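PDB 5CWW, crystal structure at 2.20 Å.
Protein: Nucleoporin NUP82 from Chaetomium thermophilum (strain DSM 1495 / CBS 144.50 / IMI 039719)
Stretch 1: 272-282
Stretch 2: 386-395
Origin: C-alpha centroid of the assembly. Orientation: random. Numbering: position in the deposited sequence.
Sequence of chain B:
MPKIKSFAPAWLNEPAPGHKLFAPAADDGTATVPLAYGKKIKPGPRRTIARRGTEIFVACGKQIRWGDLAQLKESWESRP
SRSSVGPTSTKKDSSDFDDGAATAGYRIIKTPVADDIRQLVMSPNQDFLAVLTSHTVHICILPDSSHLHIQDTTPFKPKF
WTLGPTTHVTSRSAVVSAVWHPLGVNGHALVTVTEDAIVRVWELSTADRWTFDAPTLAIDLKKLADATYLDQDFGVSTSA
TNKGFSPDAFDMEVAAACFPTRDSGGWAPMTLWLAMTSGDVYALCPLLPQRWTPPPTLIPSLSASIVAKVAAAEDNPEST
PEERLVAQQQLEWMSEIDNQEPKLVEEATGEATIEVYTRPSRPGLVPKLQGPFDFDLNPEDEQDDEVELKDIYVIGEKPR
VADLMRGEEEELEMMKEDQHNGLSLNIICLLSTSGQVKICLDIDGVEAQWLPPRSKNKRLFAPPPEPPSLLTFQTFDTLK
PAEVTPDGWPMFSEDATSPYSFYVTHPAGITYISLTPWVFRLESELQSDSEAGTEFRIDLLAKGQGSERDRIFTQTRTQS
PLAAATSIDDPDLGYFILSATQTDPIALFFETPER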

ATOM      1  N   LEU B 272       4.496   1.493  -7.029  1.00 40.48           N
ATOM      2  CA  LEU B 272       3.604   1.357  -5.885  1.00 39.95           C
ATOM      3  C   LEU B 272       4.205   0.367  -4.899  1.00 39.62           C
ATOM      4  O   LEU B 272       4.533  -0.765  -5.260  1.00 40.06           O
ATOM      5  N   TRP B 273       4.364   0.812  -3.659  1.00 40.97           N
ATOM      6  CA  TRP B 273       4.899  -0.019  -2.591  1.00 40.46           C
ATOM      7  C   TRP B 273       3.772  -0.469  -1.675  1.00 41.58           C
ATOM      8  O   TRP B 273       2.863   0.309  -1.385  1.00 41.23           O
ATOM      9  N   LEU B 274       3.841  -1.714  -1.208  1.00 41.77           N
ATOM     10  CA  LEU B 274       2.817  -2.250  -0.316  1.00 42.68           C
ATOM     11  C   LEU B 274       3.411  -2.979   0.877  1.00 42.78           C
ATOM     12  O   LEU B 274       4.434  -3.658   0.760  1.00 45.29           O
ATOM     13  N   ALA B 275       2.738  -2.848   2.015  1.00 41.08           N
ATOM     14  CA  ALA B 275       3.115  -3.553   3.230  1.00 41.03           C
ATOM     15  C   ALA B 275       1.944  -4.383   3.737  1.00 42.57           C
ATOM     16  O   ALA B 275       0.844  -3.869   3.937  1.00 43.28           O
ATOM     17  N   MET B 276       2.200  -5.672   3.935  1.00 41.39           N
ATOM     18  CA  MET B 276       1.204  -6.606   4.440  1.00 43.18           C
ATOM     19  C   MET B 276       1.298  -6.701   5.955  1.00 44.38           C
ATOM     20  O   MET B 276       2.375  -6.526   6.524  1.00 45.65           O
ATOM     21  N   THR B 277       0.177  -6.987   6.609  1.00 45.93           N
ATOM     22  CA  THR B 277       0.171  -7.157   8.058  1.00 47.76           C
ATOM     23  C   THR B 277       0.981  -8.388   8.455  1.00 49.25           C
ATOM     24  O   THR B 277       1.385  -8.529   9.605  1.00 53.25           O
ATOM     25  N   SER B 278       1.225  -9.277   7.498  1.00 47.71           N
ATOM     26  CA  SER B 278       2.031 -10.463   7.756  1.00 46.84           C
ATOM     27  C   SER B 278       3.504 -10.105   7.942  1.00 48.18           C
ATOM     28  O   SER B 278       4.274 -10.902   8.470  1.00 48.97           O
ATOM     29  N   GLY B 279       3.885  -8.910   7.495  1.00 47.49           N
ATOM     30  CA  GLY B 279       5.256  -8.437   7.617  1.00 47.71           C
ATOM     31  C   GLY B 279       5.986  -8.317   6.291  1.00 47.47           C
ATOM     32  O   GLY B 279       7.113  -7.826   6.242  1.00 46.98           O
ATOM     33  N   ASP B 280       5.346  -8.756   5.214  1.00 46.66           N
ATOM     34  CA  ASP B 280       5.973  -8.747   3.898  1.00 47.45           C
ATOM     35  C   ASP B 280       5.792  -7.413   3.186  1.00 45.93           C
ATOM     36  O   ASP B 280       4.839  -6.674   3.444  1.00 45.61           O
ATOM     37  N   VAL B 281       6.721  -7.125   2.280  1.00 45.55           N
ATOM     38  CA  VAL B 281       6.713  -5.893   1.504  1.00 43.38           C
ATOM     39  C   VAL B 281       6.759  -6.250   0.027  1.00 43.21           C
ATOM     40  O   VAL B 281       7.483  -7.161  -0.374  1.00 44.29           O
ATOM     41  N   TYR B 282       5.988  -5.523  -0.775  1.00 41.30           N
ATOM     42  CA  TYR B 282       5.920  -5.754  -2.210  1.00 41.19           C
ATOM     43  C   TYR B 282       6.053  -4.445  -2.975  1.00 39.88           C
ATOM     44  O   TYR B 282       5.803  -3.370  -2.430  1.00 39.19           O
ATOM     45  N   GLU B 386       6.514  -7.002  16.180  1.00 63.64           N
ATOM     46  CA  GLU B 386       7.620  -6.352  15.481  1.00 62.55           C
ATOM     47  C   GLU B 386       7.623  -6.745  14.005  1.00 60.21           C
ATOM     48  O   GLU B 386       7.957  -5.936  13.140  1.00 59.88           O
ATOM     49  N   VAL B 387       7.245  -7.987  13.723  1.00 57.27           N
ATOM     50  CA  VAL B 387       7.177  -8.467  12.348  1.00 53.54           C
ATOM     51  C   VAL B 387       5.949  -7.874  11.664  1.00 52.21           C
ATOM     52  O   VAL B 387       6.013  -7.442  10.513  1.00 49.56           O
ATOM     53  N   GLU B 388       4.837  -7.859  12.393  1.00 55.35           N
ATOM     54  CA  GLU B 388       3.566  -7.354  11.888  1.00 57.08           C
ATOM     55  C   GLU B 388       3.643  -5.869  11.535  1.00 55.97           C
ATOM     56  O   GLU B 388       3.968  -5.041  12.388  1.00 58.33           O
ATOM     57  N   LEU B 389       3.341  -5.539  10.281  1.00 54.74           N
ATOM     58  CA  LEU B 389       3.452  -4.163   9.796  1.00 50.64           C
ATOM     59  C   LEU B 389       2.110  -3.446   9.819  1.00 50.34           C
ATOM     60  O   LEU B 389       1.056  -4.066   9.651  1.00 51.23           O
ATOM     61  N   LYS B 390       2.162  -2.134  10.026  1.00 49.35           N
ATOM     62  CA  LYS B 390       0.956  -1.315  10.079  1.00 47.22           C
ATOM     63  C   LYS B 390       1.031  -0.106   9.153  1.00 47.87           C
ATOM     64  O   LYS B 390       0.005   0.473   8.803  1.00 48.65           O
ATOM     65  N   ASP B 391       2.238   0.276   8.751  1.00 48.98           N
ATOM     66  CA  ASP B 391       2.383   1.360   7.787  1.00 48.40           C
ATOM     67  C   ASP B 391       3.681   1.247   7.005  1.00 47.21           C
ATOM     68  O   ASP B 391       4.618   0.565   7.418  1.00 48.44           O
ATOM     69  N   ILE B 392       3.715   1.922   5.863  1.00 44.61           N
ATOM     70  CA  ILE B 392       4.900   1.968   5.023  1.00 44.49           C
ATOM     71  C   ILE B 392       5.058   3.383   4.483  1.00 45.37           C
ATOM     72  O   ILE B 392       4.075   4.035   4.130  1.00 45.49           O
ATOM     73  N   TYR B 393       6.299   3.855   4.439  1.00 46.36           N
ATOM     74  CA  TYR B 393       6.603   5.198   3.965  1.00 45.10           C
ATOM     75  C   TYR B 393       7.902   5.175   3.178  1.00 43.99           C
ATOM     76  O   TYR B 393       8.949   4.804   3.707  1.00 45.36           O
ATOM     77  N   VAL B 394       7.822   5.553   1.907  1.00 39.23           N
ATOM     78  CA  VAL B 394       8.954   5.435   1.001  1.00 40.25           C
ATOM     79  C   VAL B 394       9.426   6.793   0.507  1.00 41.88           C
ATOM     80  O   VAL B 394       8.654   7.571  -0.047  1.00 40.13           O
ATOM     81  N   ILE B 395      10.707   7.065   0.719  1.00 44.79           N
ATOM     82  CA  ILE B 395      11.343   8.259   0.188  1.00 47.41           C
ATOM     83  C   ILE B 395      12.058   7.870  -1.096  1.00 46.48           C
ATOM     84  O   ILE B 395      13.065   7.161  -1.067  1.00 48.19           O
TER

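Stretch 1 forms a hairpin, its strand 272-276 and the strand beginning at Val281 joined by a type I turn from Met276 to Gly279. Strand 389-395 runs nearly antiparallel to strand 272-276 (166°), but with axes no closer than 6.5 Å and no direct hydrogen bond between the stretches, the contact rests mainly on apolar side chains.

Trp273 and Ala275 point toward stretch 2, whereas Leu274 and Met276 point away; Ile392 and Val394 point back, with Tyr393 directed away between them. Trp273 (chi1 m, chi2 89°) offers a ring face to Val394, a t rotamer whose CG2 lies 3.7 Å from Trp273 CG and 4.0 Å from the centroid of the five-membered ring, a CH-pi contact. Ile392 is extended (t, t), so that CD1 comes within 3.9 Å of Trp273 CB and 4.2 Å of Val281 CG1. Its CB packs 3.8 Å from Ala275 CB, where the small methyl side chain permits close approach.

Leu389, mt, has the largest area covered by the opposing stretch. Its CD1 lies 3.9 Å from both Ala275 CB and Val281 CG2, bridging the two arms of the hairpin, while its CB sits 3.4 Å from Met276 O.

Around the turn the contacts become more polar. Thr277 CA approaches Leu389 O (3.6 Å), and Glu388 CA approaches Thr277 O (3.4 Å), both as CA-H...O contacts. Glu388 extends through two t torsions, allowing a long salt bridge from OE1 to Lys390 NZ (3.8 Å). Gly279 adopts phi 112°, and a CB there would clash with Val387 CG1, only 2.7 Å away. Its CA instead lies 3.2 Å from Val387 O. One water donates to both Gly279 O and Val387 O, each 2.8 Å from the water oxygen, linking two carbonyls that cannot bond directly to each other.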

ATOM      1  CB  LEU B 272       2.211   0.895  -6.319  1.00 40.64           C
ATOM      2  CG  LEU B 272       1.189   0.743  -5.188  1.00 40.97           C
ATOM      3  CD1 LEU B 272       0.880   2.094  -4.551  1.00 41.60           C
ATOM      4  CD2 LEU B 272      -0.091   0.081  -5.700  1.00 42.25           C
ATOM      5  CB  TRP B 273       5.951   0.751  -1.791  1.00 41.11           C
ATOM      6  CG  TRP B 273       7.258   0.921  -2.498  1.00 41.99           C
ATOM      7  CD1 TRP B 273       7.611   1.938  -3.341  1.00 41.94           C
ATOM      8  CD2 TRP B 273       8.396   0.056  -2.417  1.00 41.57           C
ATOM      9  NE1 TRP B 273       8.899   1.758  -3.787  1.00 42.19           N
ATOM     10  CE2 TRP B 273       9.403   0.609  -3.234  1.00 42.57           C
ATOM     11  CE3 TRP B 273       8.661  -1.131  -1.730  1.00 41.38           C
ATOM     12  CZ2 TRP B 273      10.651   0.012  -3.388  1.00 43.31           C
ATOM     13  CZ3 TRP B 273       9.904  -1.722  -1.882  1.00 42.56           C
ATOM     14  CH2 TRP B 273      10.881  -1.149  -2.703  1.00 42.61           C
ATOM     15  CB  LEU B 274       1.899  -3.209  -1.068  1.00 42.08           C
ATOM     16  CG  LEU B 274       1.154  -2.646  -2.279  1.00 41.50           C
ATOM     17  CD1 LEU B 274       1.907  -2.961  -3.569  1.00 41.57           C
ATOM     18  CD2 LEU B 274      -0.261  -3.192  -2.324  1.00 43.14           C
ATOM     19  CB  ALA B 275       3.576  -2.571   4.295  1.00 41.40           C
ATOM     20  CB  MET B 276       1.409  -7.989   3.820  1.00 43.68           C
ATOM     21  CG  MET B 276       1.538  -7.982   2.304  1.00 43.17           C
ATOM     22  SD  MET B 276       0.022  -7.460   1.471  1.00 46.63           S
ATOM     23  CE  MET B 276       0.536  -7.559  -0.239  1.00 49.85           C
ATOM     24  CB  THR B 277      -1.260  -7.291   8.616  1.00 49.18           C
ATOM     25  OG1 THR B 277      -1.925  -8.393   7.987  1.00 48.80           O
ATOM     26  CG2 THR B 277      -2.055  -6.017   8.376  1.00 49.11           C
ATOM     27  CB  SER B 278       1.885 -11.466   6.611  1.00 48.49           C
ATOM     28  OG  SER B 278       2.428 -10.942   5.412  1.00 47.45           O
ATOM     29  CB  ASP B 280       5.412  -9.877   3.032  1.00 48.58           C
ATOM     30  CG  ASP B 280       5.760 -11.252   3.568  1.00 52.30           C
ATOM     31  OD1 ASP B 280       6.777 -11.376   4.282  1.00 54.07           O
ATOM     32  OD2 ASP B 280       5.018 -12.213   3.274  1.00 53.62           O
ATOM     33  CB  VAL B 281       7.913  -4.982   1.870  1.00 41.26           C
ATOM     34  CG1 VAL B 281       7.994  -3.777   0.945  1.00 39.97           C
ATOM     35  CG2 VAL B 281       7.820  -4.534   3.322  1.00 41.93           C
ATOM     36  CB  TYR B 282       4.598  -6.428  -2.586  1.00 41.06           C
ATOM     37  CG  TYR B 282       4.447  -7.845  -2.090  1.00 42.21           C
ATOM     38  CD1 TYR B 282       3.927  -8.108  -0.831  1.00 43.32           C
ATOM     39  CD2 TYR B 282       4.807  -8.921  -2.888  1.00 41.70           C
ATOM     40  CE1 TYR B 282       3.779  -9.404  -0.378  1.00 43.72           C
ATOM     41  CE2 TYR B 282       4.664 -10.219  -2.443  1.00 43.02           C
ATOM     42  CZ  TYR B 282       4.148 -10.456  -1.189  1.00 43.52           C
ATOM     43  OH  TYR B 282       4.000 -11.748  -0.744  1.00 44.59           O
ATOM     44  CB  GLU B 386       8.958  -6.718  16.131  1.00 64.68           C
ATOM     45  CG  GLU B 386       9.167  -6.093  17.505  1.00 66.99           C
ATOM     46  CD  GLU B 386      10.406  -6.612  18.214  1.00 68.58           C
ATOM     47  OE1 GLU B 386      10.850  -7.737  17.906  1.00 70.21           O
ATOM     48  OE2 GLU B 386      10.936  -5.891  19.086  1.00 69.99           O
ATOM     49  CB  VAL B 387       7.116 -10.012  12.285  1.00 56.69           C
ATOM     50  CG1 VAL B 387       6.907 -10.498  10.853  1.00 54.71           C
ATOM     51  CG2 VAL B 387       8.386 -10.613  12.862  1.00 59.07           C
ATOM     52  CB  GLU B 388       2.467  -7.590  12.928  1.00 60.26           C
ATOM     53  CG  GLU B 388       1.092  -7.068  12.538  1.00 60.21           C
ATOM     54  CD  GLU B 388       0.029  -7.420  13.559  1.00 62.71           C
ATOM     55  OE1 GLU B 388       0.212  -7.085  14.750  1.00 65.24           O
ATOM     56  OE2 GLU B 388      -0.983  -8.042  13.171  1.00 63.81           O
ATOM     57  CB  LEU B 389       4.024  -4.133   8.376  1.00 46.80           C
ATOM     58  CG  LEU B 389       5.495  -4.531   8.221  1.00 43.78           C
ATOM     59  CD1 LEU B 389       5.880  -4.524   6.754  1.00 40.73           C
ATOM     60  CD2 LEU B 389       6.405  -3.600   9.009  1.00 43.35           C
ATOM     61  CB  LYS B 390       0.698  -0.863  11.519  1.00 48.88           C
ATOM     62  CG  LYS B 390       0.193  -1.982  12.424  1.00 50.79           C
ATOM     63  CD  LYS B 390      -1.236  -2.395  12.063  1.00 53.62           C
ATOM     64  CE  LYS B 390      -1.601  -3.767  12.606  1.00 57.38           C
ATOM     65  NZ  LYS B 390      -1.562  -3.808  14.092  1.00 60.35           N
ATOM     66  CB  ASP B 391       2.328   2.718   8.488  1.00 50.04           C
ATOM     67  CG  ASP B 391       1.797   3.822   7.584  1.00 50.97           C
ATOM     68  OD1 ASP B 391       1.687   3.601   6.360  1.00 50.36           O
ATOM     69  OD2 ASP B 391       1.500   4.921   8.098  1.00 52.31           O
ATOM     70  CB  ILE B 392       4.824   0.952   3.862  1.00 43.72           C
ATOM     71  CG1 ILE B 392       6.102   1.006   3.020  1.00 43.68           C
ATOM     72  CG2 ILE B 392       3.577   1.200   3.004  1.00 42.80           C
ATOM     73  CD1 ILE B 392       6.240  -0.132   2.031  1.00 43.95           C
ATOM     74  CB  TYR B 393       6.701   6.176   5.135  1.00 46.16           C
ATOM     75  CG  TYR B 393       7.178   7.555   4.743  1.00 48.08           C
ATOM     76  CD1 TYR B 393       6.352   8.421   4.039  1.00 49.06           C
ATOM     77  CD2 TYR B 393       8.449   7.993   5.085  1.00 49.70           C
ATOM     78  CE1 TYR B 393       6.785   9.684   3.681  1.00 50.43           C
ATOM     79  CE2 TYR B 393       8.888   9.254   4.734  1.00 52.10           C
ATOM     80  CZ  TYR B 393       8.053  10.095   4.032  1.00 52.85           C
ATOM     81  OH  TYR B 393       8.490  11.349   3.681  1.00 54.11           O
ATOM     82  CB  VAL B 394       8.608   4.558  -0.212  1.00 39.42           C
ATOM     83  CG1 VAL B 394       9.827   4.384  -1.118  1.00 40.45           C
ATOM     84  CG2 VAL B 394       8.100   3.202   0.254  1.00 39.83           C
ATOM     85  CB  ILE B 395      12.331   8.871   1.192  1.00 47.71           C
ATOM     86  CG1 ILE B 395      11.639   9.100   2.537  1.00 47.57           C
ATOM     87  CG2 ILE B 395      12.886  10.184   0.654  1.00 47.97           C
ATOM     88  CD1 ILE B 395      12.586   9.364   3.676  1.00 48.98           C
TER
HETATM   89  O   HOH W   1       8.188  -7.046   8.753  1.00 49.34           O